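Local coordinates for ribose 5-phosphate isomerase (Trypanosoma cruzi, PDB 3M1P), which probably interconverts ribose 5-phosphate and ribulose 5-phosphate as a type B sugar-phosphate isomerase, at residues A[7-12]-A[18-23]; A[64-69]-A[122-127]. The protein carries 1 engineered substitution. All coordinates share one frame; numbering follows the deposited sequence.

Contact 1: A[7-12]-A[18-23]; sequences IGTDHP and ENLILY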
loop_
_atom_site.group_PDB
_atom_site.type_symbol
_atom_site.label_atom_id
_atom_site.label_comp_id
_atom_site.label_asym_id
_atom_site.label_seq_id
_atom_site.Cartn_x
_atom_site.Cartn_y
_atom_site.Cartn_z
ATOM N N ILE A 7 -20.138 7.336 -11.590
ATOM C CA ILE A 7 -19.663 6.256 -10.738
ATOM C C ILE A 7 -20.114 4.899 -11.279
ATOM O O ILE A 7 -21.298 4.702 -11.569
ATOM C CB ILE A 7 -20.130 6.437 -9.257
ATOM C CG1 ILE A 7 -19.603 7.758 -8.675
ATOM C CG2 ILE A 7 -19.701 5.224 -8.402
ATOM C CD1 ILE A 7 -20.397 8.299 -7.473
ATOM N N GLY A 8 -19.170 3.970 -11.423
ATOM C CA GLY A 8 -19.499 2.584 -11.772
ATOM C C GLY A 8 -18.835 1.587 -10.835
ATOM O O GLY A 8 -17.814 1.895 -10.222
ATOM N N THR A 9 -19.431 0.405 -10.705
ATOM C CA THR A 9 -18.849 -0.697 -9.928
ATOM C C THR A 9 -19.141 -2.029 -10.615
ATOM O O THR A 9 -19.950 -2.088 -11.552
ATOM C CB THR A 9 -19.398 -0.777 -8.449
ATOM O OG1 THR A 9 -20.721 -1.322 -8.440
ATOM C CG2 THR A 9 -19.417 0.566 -7.768
ATOM N N ASP A 10 -18.479 -3.088 -10.165
ATOM C CA ASP A 10 -18.969 -4.438 -10.432
ATOM C C ASP A 10 -19.644 -4.983 -9.159
ATOM O O ASP A 10 -19.954 -4.204 -8.253
ATOM C CB ASP A 10 -17.876 -5.356 -11.005
ATOM C CG ASP A 10 -16.754 -5.642 -10.026
ATOM O OD1 ASP A 10 -16.676 -4.988 -8.956
ATOM O OD2 ASP A 10 -15.946 -6.552 -10.337
ATOM N N HIS A 11 -19.881 -6.291 -9.097
ATOM C CA HIS A 11 -20.662 -6.884 -8.002
ATOM C C HIS A 11 -20.083 -6.720 -6.587
ATOM O O HIS A 11 -20.796 -6.232 -5.717
ATOM C CB HIS A 11 -21.025 -8.349 -8.295
ATOM C CG HIS A 11 -19.946 -9.110 -9.001
ATOM N ND1 HIS A 11 -19.366 -10.245 -8.473
ATOM C CD2 HIS A 11 -19.320 -8.882 -10.181
ATOM C CE1 HIS A 11 -18.435 -10.686 -9.301
ATOM N NE2 HIS A 11 -18.389 -9.877 -10.346
ATOM N N PRO A 12 -18.798 -7.113 -6.349
ATOM C CA PRO A 12 -18.295 -6.994 -4.978
ATOM C C PRO A 12 -18.245 -5.553 -4.447
ATOM O O PRO A 12 -18.434 -5.340 -3.240
ATOM C CB PRO A 12 -16.883 -7.593 -5.056
ATOM C CG PRO A 12 -16.493 -7.526 -6.482
ATOM C CD PRO A 12 -17.762 -7.649 -7.261
ATOM N N GLU A 18 -22.961 3.458 -2.179
ATOM C CA GLU A 18 -23.450 4.603 -1.406
ATOM C C GLU A 18 -22.271 5.361 -0.794
ATOM O O GLU A 18 -22.255 6.591 -0.805
ATOM C CB GLU A 18 -24.471 4.171 -0.328
ATOM C CG GLU A 18 -25.768 3.576 -0.905
ATOM C CD GLU A 18 -26.877 3.334 0.142
ATOM O OE1 GLU A 18 -26.602 3.367 1.371
ATOM O OE2 GLU A 18 -28.040 3.100 -0.279
ATOM N N ASN A 19 -21.290 4.620 -0.274
ATOM C CA ASN A 19 -19.992 5.190 0.153
ATOM C C ASN A 19 -19.377 6.082 -0.929
ATOM O O ASN A 19 -19.000 7.226 -0.675
ATOM C CB ASN A 19 -18.964 4.080 0.478
ATOM C CG ASN A 19 -19.390 3.165 1.617
ATOM O OD1 ASN A 19 -18.757 3.144 2.680
ATOM N ND2 ASN A 19 -20.428 2.371 1.388
ATOM N N LEU A 20 -19.272 5.538 -2.144
ATOM C CA LEU A 20 -18.672 6.251 -3.272
ATOM C C LEU A 20 -19.424 7.536 -3.591
ATOM O O LEU A 20 -18.803 8.583 -3.781
ATOM C CB LEU A 20 -18.621 5.347 -4.505
ATOM C CG LEU A 20 -17.929 4.007 -4.292
ATOM C CD1 LEU A 20 -18.100 3.135 -5.525
ATOM C CD2 LEU A 20 -16.436 4.188 -3.925
ATOM N N ILE A 21 -20.757 7.445 -3.635
ATOM C CA ILE A 21 -21.619 8.620 -3.848
ATOM C C ILE A 21 -21.313 9.685 -2.785
ATOM O O ILE A 21 -21.040 10.845 -3.109
ATOM C CB ILE A 21 -23.137 8.241 -3.847
ATOM C CG1 ILE A 21 -23.481 7.397 -5.076
ATOM C CG2 ILE A 21 -24.021 9.500 -3.778
ATOM C CD1 ILE A 21 -24.819 6.651 -4.992
ATOM N N LEU A 22 -21.318 9.259 -1.523
ATOM C CA LEU A 22 -20.971 10.130 -0.407
ATOM C C LEU A 22 -19.560 10.734 -0.518
ATOM O O LEU A 22 -19.391 11.935 -0.314
ATOM C CB LEU A 22 -21.162 9.392 0.929
ATOM C CG LEU A 22 -20.835 10.181 2.201
ATOM C CD1 LEU A 22 -21.731 11.418 2.337
ATOM C CD2 LEU A 22 -20.913 9.308 3.472
ATOM N N TYR A 23 -18.554 9.921 -0.850
ATOM C CA TYR A 23 -17.160 10.435 -0.933
ATOM C C TYR A 23 -16.991 11.529 -2.001
ATOM O O TYR A 23 -16.204 12.471 -1.827
ATOM C CB TYR A 23 -16.130 9.302 -1.146
ATOM C CG TYR A 23 -16.191 8.190 -0.107
ATOM C CD1 TYR A 23 -16.627 8.450 1.206
ATOM C CD2 TYR A 23 -15.817 6.885 -0.429
ATOM C CE1 TYR A 23 -16.690 7.446 2.156
ATOM C CE2 TYR A 23 -15.871 5.869 0.521
ATOM C CZ TYR A 23 -16.313 6.157 1.814
ATOM O OH TYR A 23 -16.375 5.175 2.773
#
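Ile7 and Thr9 of strand 3-9 meet Leu20 and Ile21 of helix 17-26 in a buried, wholly apolar strand-to-helix contact, at the start of the first beta-alpha-beta unit of this Rossmann-like alpha/beta fold. The two segments run nearly antiparallel, at 157° and with their axes 9.5 Å apart, as expected where a helix turns back over the strand that precedes it. Ile7 carries most of the strand's share and uses both of its branches. CG2, placed anti to the backbone N while CG1 lies beside it (chi1 -60°), packs on CD1 of Leu20 at 3.9 Å and also meets that residue's CB. The longer branch runs on to the next helix residue: Ile7 CD1 comes over the helix backbone at Ile21 CA, 3.8 Å away, and lies 4.0 Å from Ile21 CG1. Leu20 answers mainly with its CD1 methyl, which touches both Ile7 CG2 and Thr9 CG2, the latter at 3.7 Å. Thr9 thus divides its side chain by polarity. Its methyl faces the helix, while Thr9 OG1 donates a hydrogen bond of 3.0 Å to Asp10 O, a bond to the very next residue, which ties down the Thr9 hydroxyl. Around the contact, Pro33 of strand 31-35 touches both Ile7 and Ile21, and Tyr35 packs on Ile7 and Thr9. Leu20 also reaches Ala68 of strand 64-69 and, within the helix layer, Ile120 and Ile124 of helix 117-129.

Contact 2: A[64-69]-A[122-127]; sequences FGVLAA and EIIITF. Engineered in segment 64-69: Ala69 (natural residue Cys).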
loop_
_atom_site.group_PDB
_atom_site.type_symbol
_atom_site.label_atom_id
_atom_site.label_comp_id
_atom_site.label_asym_id
_atom_site.label_seq_id
_atom_site.Cartn_x
_atom_site.Cartn_y
_atom_site.Cartn_z
ATOM N N PHE A 64 -15.541 13.561 -14.662
ATOM C CA PHE A 64 -14.742 12.543 -13.994
ATOM C C PHE A 64 -15.464 11.206 -13.915
ATOM O O PHE A 64 -16.696 11.143 -13.935
ATOM C CB PHE A 64 -14.369 12.991 -12.577
ATOM C CG PHE A 64 -13.420 14.155 -12.519
ATOM C CD1 PHE A 64 -12.100 14.029 -12.943
ATOM C CD2 PHE A 64 -13.835 15.379 -11.985
ATOM C CE1 PHE A 64 -11.213 15.101 -12.866
ATOM C CE2 PHE A 64 -12.966 16.449 -11.899
ATOM C CZ PHE A 64 -11.638 16.309 -12.334
ATOM N N GLY A 65 -14.684 10.134 -13.814
ATOM C CA GLY A 65 -15.241 8.827 -13.542
ATOM C C GLY A 65 -14.672 8.256 -12.263
ATOM O O GLY A 65 -13.534 8.530 -11.914
ATOM N N VAL A 66 -15.485 7.479 -11.559
ATOM C CA VAL A 66 -15.027 6.646 -10.460
ATOM C C VAL A 66 -15.383 5.200 -10.792
ATOM O O VAL A 66 -16.545 4.874 -11.092
ATOM C CB VAL A 66 -15.655 7.063 -9.103
ATOM C CG1 VAL A 66 -15.270 6.070 -7.992
ATOM C CG2 VAL A 66 -15.223 8.486 -8.726
ATOM N N LEU A 67 -14.379 4.335 -10.781
ATOM C CA LEU A 67 -14.632 2.919 -10.997
ATOM C C LEU A 67 -14.067 2.143 -9.832
ATOM O O LEU A 67 -12.885 2.269 -9.510
ATOM C CB LEU A 67 -14.050 2.436 -12.329
ATOM C CG LEU A 67 -14.710 3.025 -13.584
ATOM C CD1 LEU A 67 -13.907 2.683 -14.869
ATOM C CD2 LEU A 67 -16.182 2.582 -13.711
ATOM N N ALA A 68 -14.940 1.390 -9.170
ATOM C CA ALA A 68 -14.549 0.565 -8.042
ATOM C C ALA A 68 -14.892 -0.865 -8.376
ATOM O O ALA A 68 -15.988 -1.147 -8.868
ATOM C CB ALA A 68 -15.273 1.014 -6.769
ATOM N N ALA A 69 -13.944 -1.765 -8.147
ATOM C CA ALA A 69 -14.161 -3.181 -8.380
ATOM C C ALA A 69 -13.379 -3.986 -7.347
ATOM O O ALA A 69 -12.969 -3.447 -6.321
ATOM C CB ALA A 69 -13.761 -3.564 -9.819
ATOM N N GLU A 122 -10.274 8.763 0.857
ATOM C CA GLU A 122 -9.163 9.675 0.694
ATOM C C GLU A 122 -8.733 9.781 -0.768
ATOM O O GLU A 122 -8.464 10.881 -1.263
ATOM C CB GLU A 122 -7.989 9.197 1.551
ATOM C CG GLU A 122 -6.807 10.153 1.614
ATOM C CD GLU A 122 -5.650 9.563 2.382
ATOM O OE1 GLU A 122 -5.102 8.537 1.937
ATOM O OE2 GLU A 122 -5.306 10.103 3.437
ATOM N N ILE A 123 -8.670 8.636 -1.451
ATOM C CA ILE A 123 -8.343 8.591 -2.877
ATOM C C ILE A 123 -9.343 9.424 -3.702
ATOM O O ILE A 123 -8.937 10.270 -4.501
ATOM C CB ILE A 123 -8.284 7.135 -3.382
ATOM C CG1 ILE A 123 -7.049 6.424 -2.825
ATOM C CG2 ILE A 123 -8.307 7.043 -4.935
ATOM C CD1 ILE A 123 -7.099 4.920 -3.034
ATOM N N ILE A 124 -10.640 9.195 -3.501
ATOM C CA ILE A 124 -11.659 9.893 -4.294
ATOM C C ILE A 124 -11.590 11.404 -4.075
ATOM O O ILE A 124 -11.572 12.164 -5.033
ATOM C CB ILE A 124 -13.087 9.310 -4.053
ATOM C CG1 ILE A 124 -13.191 7.945 -4.737
ATOM C CG2 ILE A 124 -14.197 10.263 -4.580
ATOM C CD1 ILE A 124 -14.386 7.133 -4.304
ATOM N N ILE A 125 -11.487 11.824 -2.816
ATOM C CA ILE A 125 -11.405 13.241 -2.478
ATOM C C ILE A 125 -10.155 13.902 -3.051
ATOM O O ILE A 125 -10.243 14.959 -3.673
ATOM C CB ILE A 125 -11.536 13.459 -0.932
ATOM C CG1 ILE A 125 -12.981 13.147 -0.482
ATOM C CG2 ILE A 125 -11.025 14.873 -0.514
ATOM C CD1 ILE A 125 -13.144 12.827 1.026
ATOM N N THR A 126 -8.999 13.273 -2.852
ATOM C CA THR A 126 -7.743 13.789 -3.376
ATOM C C THR A 126 -7.745 13.900 -4.912
ATOM O O THR A 126 -7.307 14.897 -5.470
ATOM C CB THR A 126 -6.554 12.907 -2.916
ATOM O OG1 THR A 126 -6.613 12.747 -1.497
ATOM C CG2 THR A 126 -5.228 13.541 -3.325
ATOM N N PHE A 127 -8.242 12.863 -5.573
ATOM C CA PHE A 127 -8.379 12.843 -7.020
ATOM C C PHE A 127 -9.225 14.022 -7.519
ATOM O O PHE A 127 -8.821 14.739 -8.429
ATOM C CB PHE A 127 -9.041 11.536 -7.428
ATOM C CG PHE A 127 -9.079 11.306 -8.902
ATOM C CD1 PHE A 127 -7.978 10.782 -9.557
ATOM C CD2 PHE A 127 -10.245 11.581 -9.636
ATOM C CE1 PHE A 127 -8.022 10.544 -10.936
ATOM C CE2 PHE A 127 -10.301 11.343 -11.011
ATOM C CZ PHE A 127 -9.186 10.834 -11.665
#
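Phe127, Val66 and Ile124 carry this contact, in which helix 117-129 packs on strand 64-69, a central strand of the parallel sheet of a Rossmann-like alpha/beta fold. Strand and helix segments run almost antiparallel, at 167°, with their axes 10.7 Å apart. Phe127 has its CG anti to the backbone N (chi1 -172°), which extends the ring from the helix toward the start of the strand. There its CE2 meets CD1 of Phe64 at 3.8 Å. The two rings approach obliquely, with planes at 70° and centroids 5.8 Å apart. The neighbouring Gly65 adds no side chain; its backbone O lies near the same Phe127 CE2. One helical turn earlier, Ile124 takes over: its extended outer branch brings CD1 nearer the strand than the direction of its CB suggests, and the Val66 and Ile124 side chains cross at about a right angle. All five touching residues are buried. Phe64 and Val66 also pack on Val5 of strand 3-9, while Val108 of strand 107-111 borders Phe127. On another side of the helix Glu122 OE2 is hydrogen-bonded to His93 ND1 of a neighbouring subunit. Within the helix, Glu122 O accepts two bonds from Thr126, from N and from OG1, which approach on opposite faces of its carbonyl plane. At the sheet, the methyl-to-methyl contact of Val66 CG1 with Ile124 CD1 measures 3.9 Å.

Both contacts place a helix on the same parallel sheet and lie in series along the chain, contact 1 closing before contact 2 opens; their centres are about 9 Å apart. Strands 3-9 and 64-69 are neighbours in it, and at their junction Gly8 N lies 2.8 Å from Val66 O and Gly8 O 3.1 Å from Ala68 N, both probable hydrogen bonds. Helices 17-26 and 117-129 also touch each other, with Tyr23 against Val117 and Arg121, so the strand pair and the helix pair form one continuous core. Near the C-terminal ends of the two strands, Asp10 packs against Ala69, an engineered residue that is cysteine in the natural protein.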